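Local coordinates for protein ninB (Enterobacteria phage lambda, PDB 1PC6) that probably acts as the recombination mediator Orf of phage lambda, which shows functional similarities to Escherichia coli RecFOR in initiating genetic exchange, at residues 54-57 against 58-62; 76-80 against 81-85. One frame throughout, in Å; residues are numbered along the deposited sequence.

Contact 1. Residues 54-57 against 58-62; sequences GDVS and RQVEW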
ATOM      1  N   GLY A  54      10.837  -3.423 -10.463  1.00 41.77           N
ATOM      2  CA  GLY A  54      10.493  -4.425 -11.457  1.00 40.78           C
ATOM      3  C   GLY A  54      11.669  -4.788 -12.339  1.00 41.75           C
ATOM      4  O   GLY A  54      11.925  -5.965 -12.584  1.00 42.94           O
ATOM      5  N   ASP A  55      12.388  -3.772 -12.806  1.00 41.31           N
ATOM      6  CA  ASP A  55      13.547  -3.965 -13.670  1.00 41.82           C
ATOM      7  C   ASP A  55      14.605  -4.772 -12.959  1.00 40.74           C
ATOM      8  O   ASP A  55      15.110  -5.755 -13.497  1.00 40.98           O
ATOM      9  CB  ASP A  55      14.142  -2.618 -14.085  1.00 44.65           C
ATOM     10  CG  ASP A  55      13.275  -1.882 -15.085  1.00 45.69           C
ATOM     11  OD1 ASP A  55      13.412  -0.640 -15.205  1.00 45.22           O
ATOM     12  OD2 ASP A  55      12.464  -2.555 -15.754  1.00 47.24           O
ATOM     13  N   VAL A  56      14.954  -4.347 -11.755  1.00 38.75           N
ATOM     14  CA  VAL A  56      15.956  -5.060 -10.984  1.00 40.02           C
ATOM     15  C   VAL A  56      15.471  -6.479 -10.781  1.00 40.82           C
ATOM     16  O   VAL A  56      16.235  -7.431 -10.861  1.00 42.01           O
ATOM     17  CB  VAL A  56      16.162  -4.412  -9.614  1.00 40.15           C
ATOM     18  CG1 VAL A  56      17.027  -5.307  -8.743  1.00 40.76           C
ATOM     19  CG2 VAL A  56      16.803  -3.050  -9.782  1.00 38.97           C
ATOM     20  N   SER A  57      14.177  -6.601 -10.526  1.00 41.45           N
ATOM     21  CA  SER A  57      13.543  -7.883 -10.298  1.00 41.92           C
ATOM     22  C   SER A  57      13.828  -8.796 -11.458  1.00 42.86           C
ATOM     23  O   SER A  57      14.292  -9.920 -11.291  1.00 44.03           O
ATOM     24  CB  SER A  57      12.035  -7.693 -10.171  1.00 41.93           C
ATOM     25  OG  SER A  57      11.367  -8.929  -9.998  1.00 44.60           O
ATOM     26  N   ARG A  58      13.533  -8.293 -12.643  1.00 43.76           N
ATOM     27  CA  ARG A  58      13.731  -9.045 -13.870  1.00 45.03           C
ATOM     28  C   ARG A  58      15.187  -9.265 -14.256  1.00 44.85           C
ATOM     29  O   ARG A  58      15.551 -10.327 -14.761  1.00 45.81           O
ATOM     30  CB  ARG A  58      13.044  -8.326 -15.040  1.00 46.77           C
ATOM     31  CG  ARG A  58      11.551  -8.571 -15.187  1.00 51.49           C
ATOM     32  CD  ARG A  58      11.016  -7.882 -16.438  1.00 53.40           C
ATOM     33  NE  ARG A  58      11.061  -6.423 -16.316  1.00 57.50           N
ATOM     34  CZ  ARG A  58      10.265  -5.710 -15.517  1.00 57.89           C
ATOM     35  NH1 ARG A  58       9.351  -6.320 -14.768  1.00 59.41           N
ATOM     36  NH2 ARG A  58      10.388  -4.386 -15.454  1.00 56.55           N
ATOM     37  N   GLN A  59      16.026  -8.270 -14.011  1.00 44.39           N
ATOM     38  CA  GLN A  59      17.406  -8.365 -14.449  1.00 43.15           C
ATOM     39  C   GLN A  59      18.489  -8.887 -13.531  1.00 42.64           C
ATOM     40  O   GLN A  59      19.391  -9.569 -13.991  1.00 42.52           O
ATOM     41  CB  GLN A  59      17.827  -7.010 -15.022  1.00 41.53           C
ATOM     42  CG  GLN A  59      16.920  -6.563 -16.155  1.00 38.60           C
ATOM     43  CD  GLN A  59      17.287  -5.213 -16.718  1.00 38.48           C
ATOM     44  OE1 GLN A  59      18.442  -4.967 -17.062  1.00 40.87           O
ATOM     45  NE2 GLN A  59      16.302  -4.329 -16.830  1.00 36.95           N
ATOM     46  N   VAL A  60      18.428  -8.600 -12.244  1.00 43.29           N
ATOM     47  CA  VAL A  60      19.510  -9.075 -11.399  1.00 44.70           C
ATOM     48  C   VAL A  60      19.112 -10.174 -10.402  1.00 48.22           C
ATOM     49  O   VAL A  60      18.109 -10.059  -9.690  1.00 50.78           O
ATOM     50  CB  VAL A  60      20.172  -7.864 -10.686  1.00 40.97           C
ATOM     51  CG1 VAL A  60      19.803  -6.582 -11.419  1.00 38.45           C
ATOM     52  CG2 VAL A  60      19.757  -7.789  -9.249  1.00 40.47           C
ATOM     53  N   GLU A  61      19.879 -11.261 -10.363  1.00 49.25           N
ATOM     54  CA  GLU A  61      19.542 -12.314  -9.422  1.00 50.14           C
ATOM     55  C   GLU A  61      20.341 -12.163  -8.143  1.00 49.19           C
ATOM     56  O   GLU A  61      21.556 -11.971  -8.171  1.00 48.88           O
ATOM     57  CB  GLU A  61      19.779 -13.693 -10.013  1.00 53.28           C
ATOM     58  CG  GLU A  61      21.210 -14.139 -10.034  1.00 59.55           C
ATOM     59  CD  GLU A  61      21.332 -15.598  -9.651  1.00 63.52           C
ATOM     60  OE1 GLU A  61      20.573 -16.430 -10.222  1.00 62.99           O
ATOM     61  OE2 GLU A  61      22.183 -15.905  -8.777  1.00 66.63           O
ATOM     62  N   TRP A  62      19.632 -12.253  -7.023  1.00 48.15           N
ATOM     63  CA  TRP A  62      20.222 -12.113  -5.706  1.00 46.84           C
ATOM     64  C   TRP A  62      20.606 -13.443  -5.090  1.00 49.14           C
ATOM     65  O   TRP A  62      19.737 -14.221  -4.678  1.00 50.02           O
ATOM     66  CB  TRP A  62      19.243 -11.430  -4.772  1.00 42.90           C
ATOM     67  CG  TRP A  62      19.879 -10.834  -3.573  1.00 41.58           C
ATOM     68  CD1 TRP A  62      19.454 -10.955  -2.282  1.00 43.77           C
ATOM     69  CD2 TRP A  62      20.958  -9.893  -3.551  1.00 40.46           C
ATOM     70  NE1 TRP A  62      20.193 -10.134  -1.457  1.00 42.53           N
ATOM     71  CE2 TRP A  62      21.122  -9.472  -2.212  1.00 40.19           C
ATOM     72  CE3 TRP A  62      21.797  -9.359  -4.530  1.00 39.42           C
ATOM     73  CZ2 TRP A  62      22.086  -8.548  -1.831  1.00 38.84           C
ATOM     74  CZ3 TRP A  62      22.756  -8.438  -4.150  1.00 39.36           C
ATOM     75  CH2 TRP A  62      22.891  -8.042  -2.810  1.00 38.78           C
TER
HETATM   76  O   HOH W   1      15.512 -10.711  -8.852  1.00 39.59           O

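Contact 2. Residues 76-80 against 81-85; sequences FTAAL and KQQDV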
ATOM      1  N   PHE A  76      16.153  -3.265  -0.297  1.00 43.09           N
ATOM      2  CA  PHE A  76      16.606  -1.901  -0.443  1.00 44.43           C
ATOM      3  C   PHE A  76      16.273  -1.091   0.789  1.00 45.32           C
ATOM      4  O   PHE A  76      17.132  -0.403   1.315  1.00 47.04           O
ATOM      5  CB  PHE A  76      16.018  -1.262  -1.700  1.00 42.63           C
ATOM      6  CG  PHE A  76      16.726  -1.667  -2.961  1.00 41.13           C
ATOM      7  CD1 PHE A  76      18.080  -1.408  -3.121  1.00 40.29           C
ATOM      8  CD2 PHE A  76      16.045  -2.333  -3.977  1.00 41.30           C
ATOM      9  CE1 PHE A  76      18.756  -1.812  -4.279  1.00 42.89           C
ATOM     10  CE2 PHE A  76      16.709  -2.742  -5.142  1.00 42.27           C
ATOM     11  CZ  PHE A  76      18.067  -2.482  -5.292  1.00 41.79           C
ATOM     12  N   THR A  77      15.042  -1.177   1.271  1.00 45.50           N
ATOM     13  CA  THR A  77      14.671  -0.425   2.463  1.00 44.65           C
ATOM     14  C   THR A  77      15.515  -0.883   3.651  1.00 45.34           C
ATOM     15  O   THR A  77      15.885  -0.087   4.509  1.00 45.83           O
ATOM     16  CB  THR A  77      13.200  -0.625   2.793  1.00 44.87           C
ATOM     17  OG1 THR A  77      12.400  -0.087   1.733  1.00 45.81           O
ATOM     18  CG2 THR A  77      12.849   0.071   4.089  1.00 46.81           C
ATOM     19  N   ALA A  78      15.826  -2.173   3.693  1.00 45.95           N
ATOM     20  CA  ALA A  78      16.626  -2.724   4.778  1.00 46.31           C
ATOM     21  C   ALA A  78      18.001  -2.082   4.818  1.00 47.09           C
ATOM     22  O   ALA A  78      18.601  -1.963   5.879  1.00 47.07           O
ATOM     23  CB  ALA A  78      16.765  -4.224   4.613  1.00 46.26           C
ATOM     24  N   ALA A  79      18.497  -1.674   3.656  1.00 49.33           N
ATOM     25  CA  ALA A  79      19.817  -1.045   3.540  1.00 51.27           C
ATOM     26  C   ALA A  79      19.862   0.385   4.097  1.00 52.51           C
ATOM     27  O   ALA A  79      20.937   0.922   4.370  1.00 52.88           O
ATOM     28  CB  ALA A  79      20.270  -1.050   2.075  1.00 49.25           C
ATOM     29  N   LEU A  80      18.696   0.998   4.262  1.00 54.06           N
ATOM     30  CA  LEU A  80      18.623   2.353   4.786  1.00 55.64           C
ATOM     31  C   LEU A  80      18.207   2.381   6.253  1.00 58.04           C
ATOM     32  O   LEU A  80      18.856   3.033   7.080  1.00 60.56           O
ATOM     33  CB  LEU A  80      17.643   3.204   3.965  1.00 54.88           C
ATOM     34  CG  LEU A  80      18.016   3.691   2.554  1.00 55.46           C
ATOM     35  CD1 LEU A  80      19.552   3.768   2.415  1.00 55.51           C
ATOM     36  CD2 LEU A  80      17.415   2.773   1.493  1.00 54.89           C
ATOM     37  N   LYS A  81      17.130   1.671   6.576  1.00 58.51           N
ATOM     38  CA  LYS A  81      16.641   1.641   7.943  1.00 59.46           C
ATOM     39  C   LYS A  81      16.567   0.211   8.452  1.00 60.11           C
ATOM     40  O   LYS A  81      16.002  -0.660   7.783  1.00 60.64           O
ATOM     41  CB  LYS A  81      15.263   2.298   8.005  1.00 60.54           C
ATOM     42  CG  LYS A  81      14.948   3.193   6.797  1.00 63.69           C
ATOM     43  CD  LYS A  81      14.140   4.452   7.173  1.00 66.77           C
ATOM     44  CE  LYS A  81      12.823   4.117   7.881  1.00 69.31           C
ATOM     45  NZ  LYS A  81      12.277   5.268   8.673  1.00 69.96           N
ATOM     46  N   GLN A  82      17.143  -0.024   9.632  1.00 60.12           N
ATOM     47  CA  GLN A  82      17.152  -1.351  10.253  1.00 59.70           C
ATOM     48  C   GLN A  82      15.759  -1.904  10.412  1.00 56.42           C
ATOM     49  O   GLN A  82      14.854  -1.197  10.836  1.00 55.66           O
ATOM     50  CB  GLN A  82      17.777  -1.310  11.640  1.00 64.63           C
ATOM     51  CG  GLN A  82      19.208  -0.843  11.680  1.00 73.84           C
ATOM     52  CD  GLN A  82      19.955  -1.451  12.848  1.00 79.08           C
ATOM     53  OE1 GLN A  82      19.445  -1.474  13.972  1.00 82.48           O
ATOM     54  NE2 GLN A  82      21.169  -1.951  12.594  1.00 80.44           N
ATOM     55  N   GLN A  83      15.596  -3.179  10.093  1.00 53.08           N
ATOM     56  CA  GLN A  83      14.296  -3.813  10.218  1.00 50.77           C
ATOM     57  C   GLN A  83      13.967  -3.978  11.690  1.00 50.63           C
ATOM     58  O   GLN A  83      14.846  -4.342  12.462  1.00 52.66           O
ATOM     59  CB  GLN A  83      14.321  -5.182   9.550  1.00 47.07           C
ATOM     60  CG  GLN A  83      14.533  -5.129   8.060  1.00 45.29           C
ATOM     61  CD  GLN A  83      14.234  -6.451   7.404  1.00 45.31           C
ATOM     62  OE1 GLN A  83      14.907  -7.448   7.661  1.00 45.99           O
ATOM     63  NE2 GLN A  83      13.212  -6.475   6.558  1.00 43.55           N
ATOM     64  N   ASP A  84      12.723  -3.711  12.089  1.00 48.16           N
ATOM     65  CA  ASP A  84      12.348  -3.877  13.497  1.00 47.90           C
ATOM     66  C   ASP A  84      11.990  -5.326  13.797  1.00 45.58           C
ATOM     67  O   ASP A  84      11.569  -6.054  12.914  1.00 47.80           O
ATOM     68  CB  ASP A  84      11.164  -2.975  13.877  1.00 49.35           C
ATOM     69  CG  ASP A  84      11.584  -1.540  14.137  1.00 53.19           C
ATOM     70  OD1 ASP A  84      12.777  -1.320  14.429  1.00 58.07           O
ATOM     71  OD2 ASP A  84      10.733  -0.628  14.072  1.00 55.39           O
ATOM     72  N   VAL A  85      12.167  -5.747  15.040  1.00 43.26           N
ATOM     73  CA  VAL A  85      11.846  -7.114  15.427  1.00 42.75           C
ATOM     74  C   VAL A  85      10.789  -7.085  16.508  1.00 42.85           C
ATOM     75  O   VAL A  85      10.827  -6.222  17.374  1.00 44.34           O
ATOM     76  CB  VAL A  85      13.067  -7.845  15.992  1.00 41.25           C
ATOM     77  CG1 VAL A  85      12.668  -9.235  16.447  1.00 38.75           C
ATOM     78  CG2 VAL A  85      14.151  -7.921  14.938  1.00 42.88           C
TER

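Contact 1. Residues 54-57 against 58-62
Arg58 folds back over Gly54 and ends on Asp55, along the last turn of helix 43-59. Arg58 CB starts beside the preceding turn, 3.6 Å from Gly54 O. CG stays near the same oxygen. The chain bends at chi3 (-68°), which turns the head group back over the backbone. NE passes near both Gly54 O and Asp55 OD2. Arg58 CZ and NH1 each come to 3.4 Å from Gly54 O. The guanidinium thus lies with one face over the peptide, and Gly54 O sits 3.3 Å above its plane, over its centre. Arg58 NH2 reaches Asp55 OD2 at 2.8 Å in a hydrogen-bonded salt bridge, on a bent line (N-H...O 138°). The fit is not flat. The carboxylate and guanidinium planes stand 87° apart, and NH2 meets OD2 on its anti side, out of the carboxylate plane. Ser128 OG also bonds to OD2.

Gly54 O keeps its helical bond from Arg58 N; the guanidinium only lies over it. Asp55 O takes Gln59 N, and Val56 O takes Val60 N at 2.8 Å. Val60 is the first residue to leave helical angles. A water can donate to Ser57 O and to Val60 O, though it has more acceptors in reach than protons. Val56 CG1 packs on Val60 CG2 at 3.7 Å. Phe119 and Trp72 both touch this valine pair. The chain of Gln59 runs back beside Asp55, with Gln59 CG 3.3 Å from Asp55 O, and NE2 bonds to Lys126 O.

The chemistry is thus divided around the helix end. Valines face the neighbouring helices, while Arg58 probably offsets the charge of the buried Asp55, whose carboxylate ties the turn to Ser128.

Contact 2. Residues 76-80 against 81-85
This is a local contact round a helix-to-strand turn, where Thr77 and Ala78 of helix 69-80 meet Lys81 and Gln83 on the way to strand 84-87. Backbone carries most of it. Lys81 N donates to Thr77 O at 3.0 Å, nearly straight, with an N-H...O angle of 172°. Thr77 O also accepts Leu80 N at 3.0 Å, so two donors share one oxygen. Lys81 itself has extended backbone angles, and from there the chain runs on without helical pairing.

The side chains meet lightly. Ala78 CB lies 4.2 Å from Gln83 CG, where the side chain of Gln83 reaches back toward the helix. The first torsion of Gln83 (chi1 -65°) sets CG beside its backbone N, and there it meets the alanine methyl. The Gln83 amide is taken up elsewhere: OE1 bonds to Val96 N of the second subunit. Val95 of that subunit packs on both Ala78 and Gln83, so it spans the two sides of the turn.

Lys81 begins against its neighbour. Lys81 CB and CG each lie 3.4 Å from Leu80 C, and Lys81 CG is 3.9 Å from Leu80 CB. The bends at chi2 and chi3 come after that. On helix 106-122, Lys81 NZ forms a salt bridge with Glu108, and the end of Leu80 touches Leu115.

The arrangement is a helix end leading through a short extended link into a beta hairpin, whose strands 84-87 and 94-97 pair antiparallel. The bond at Gln83 places this helix-to-hairpin junction at the subunit interface.

Contact 1 is partly buried and contact 2 lies at the surface. They follow each other along the chain, at the ends of helices 43-59 and 69-80. Their centres are 20 Å apart and their nearest atoms about 4 Å, without touching. Both ends lean on helix 106-122: Phe119 meets Val56 and Val60 of contact 1, and the ring of Phe76 in the other segment pair. The chemistry differs with place. Contact 1 has a salt bridge and a valine pair between its own residues. In contact 2 a backbone bond does the local work. Contact 1 also reaches outside, to Lys126 and Ser128 of the same chain, whereas contact 2 reaches Glu108 and the second subunit.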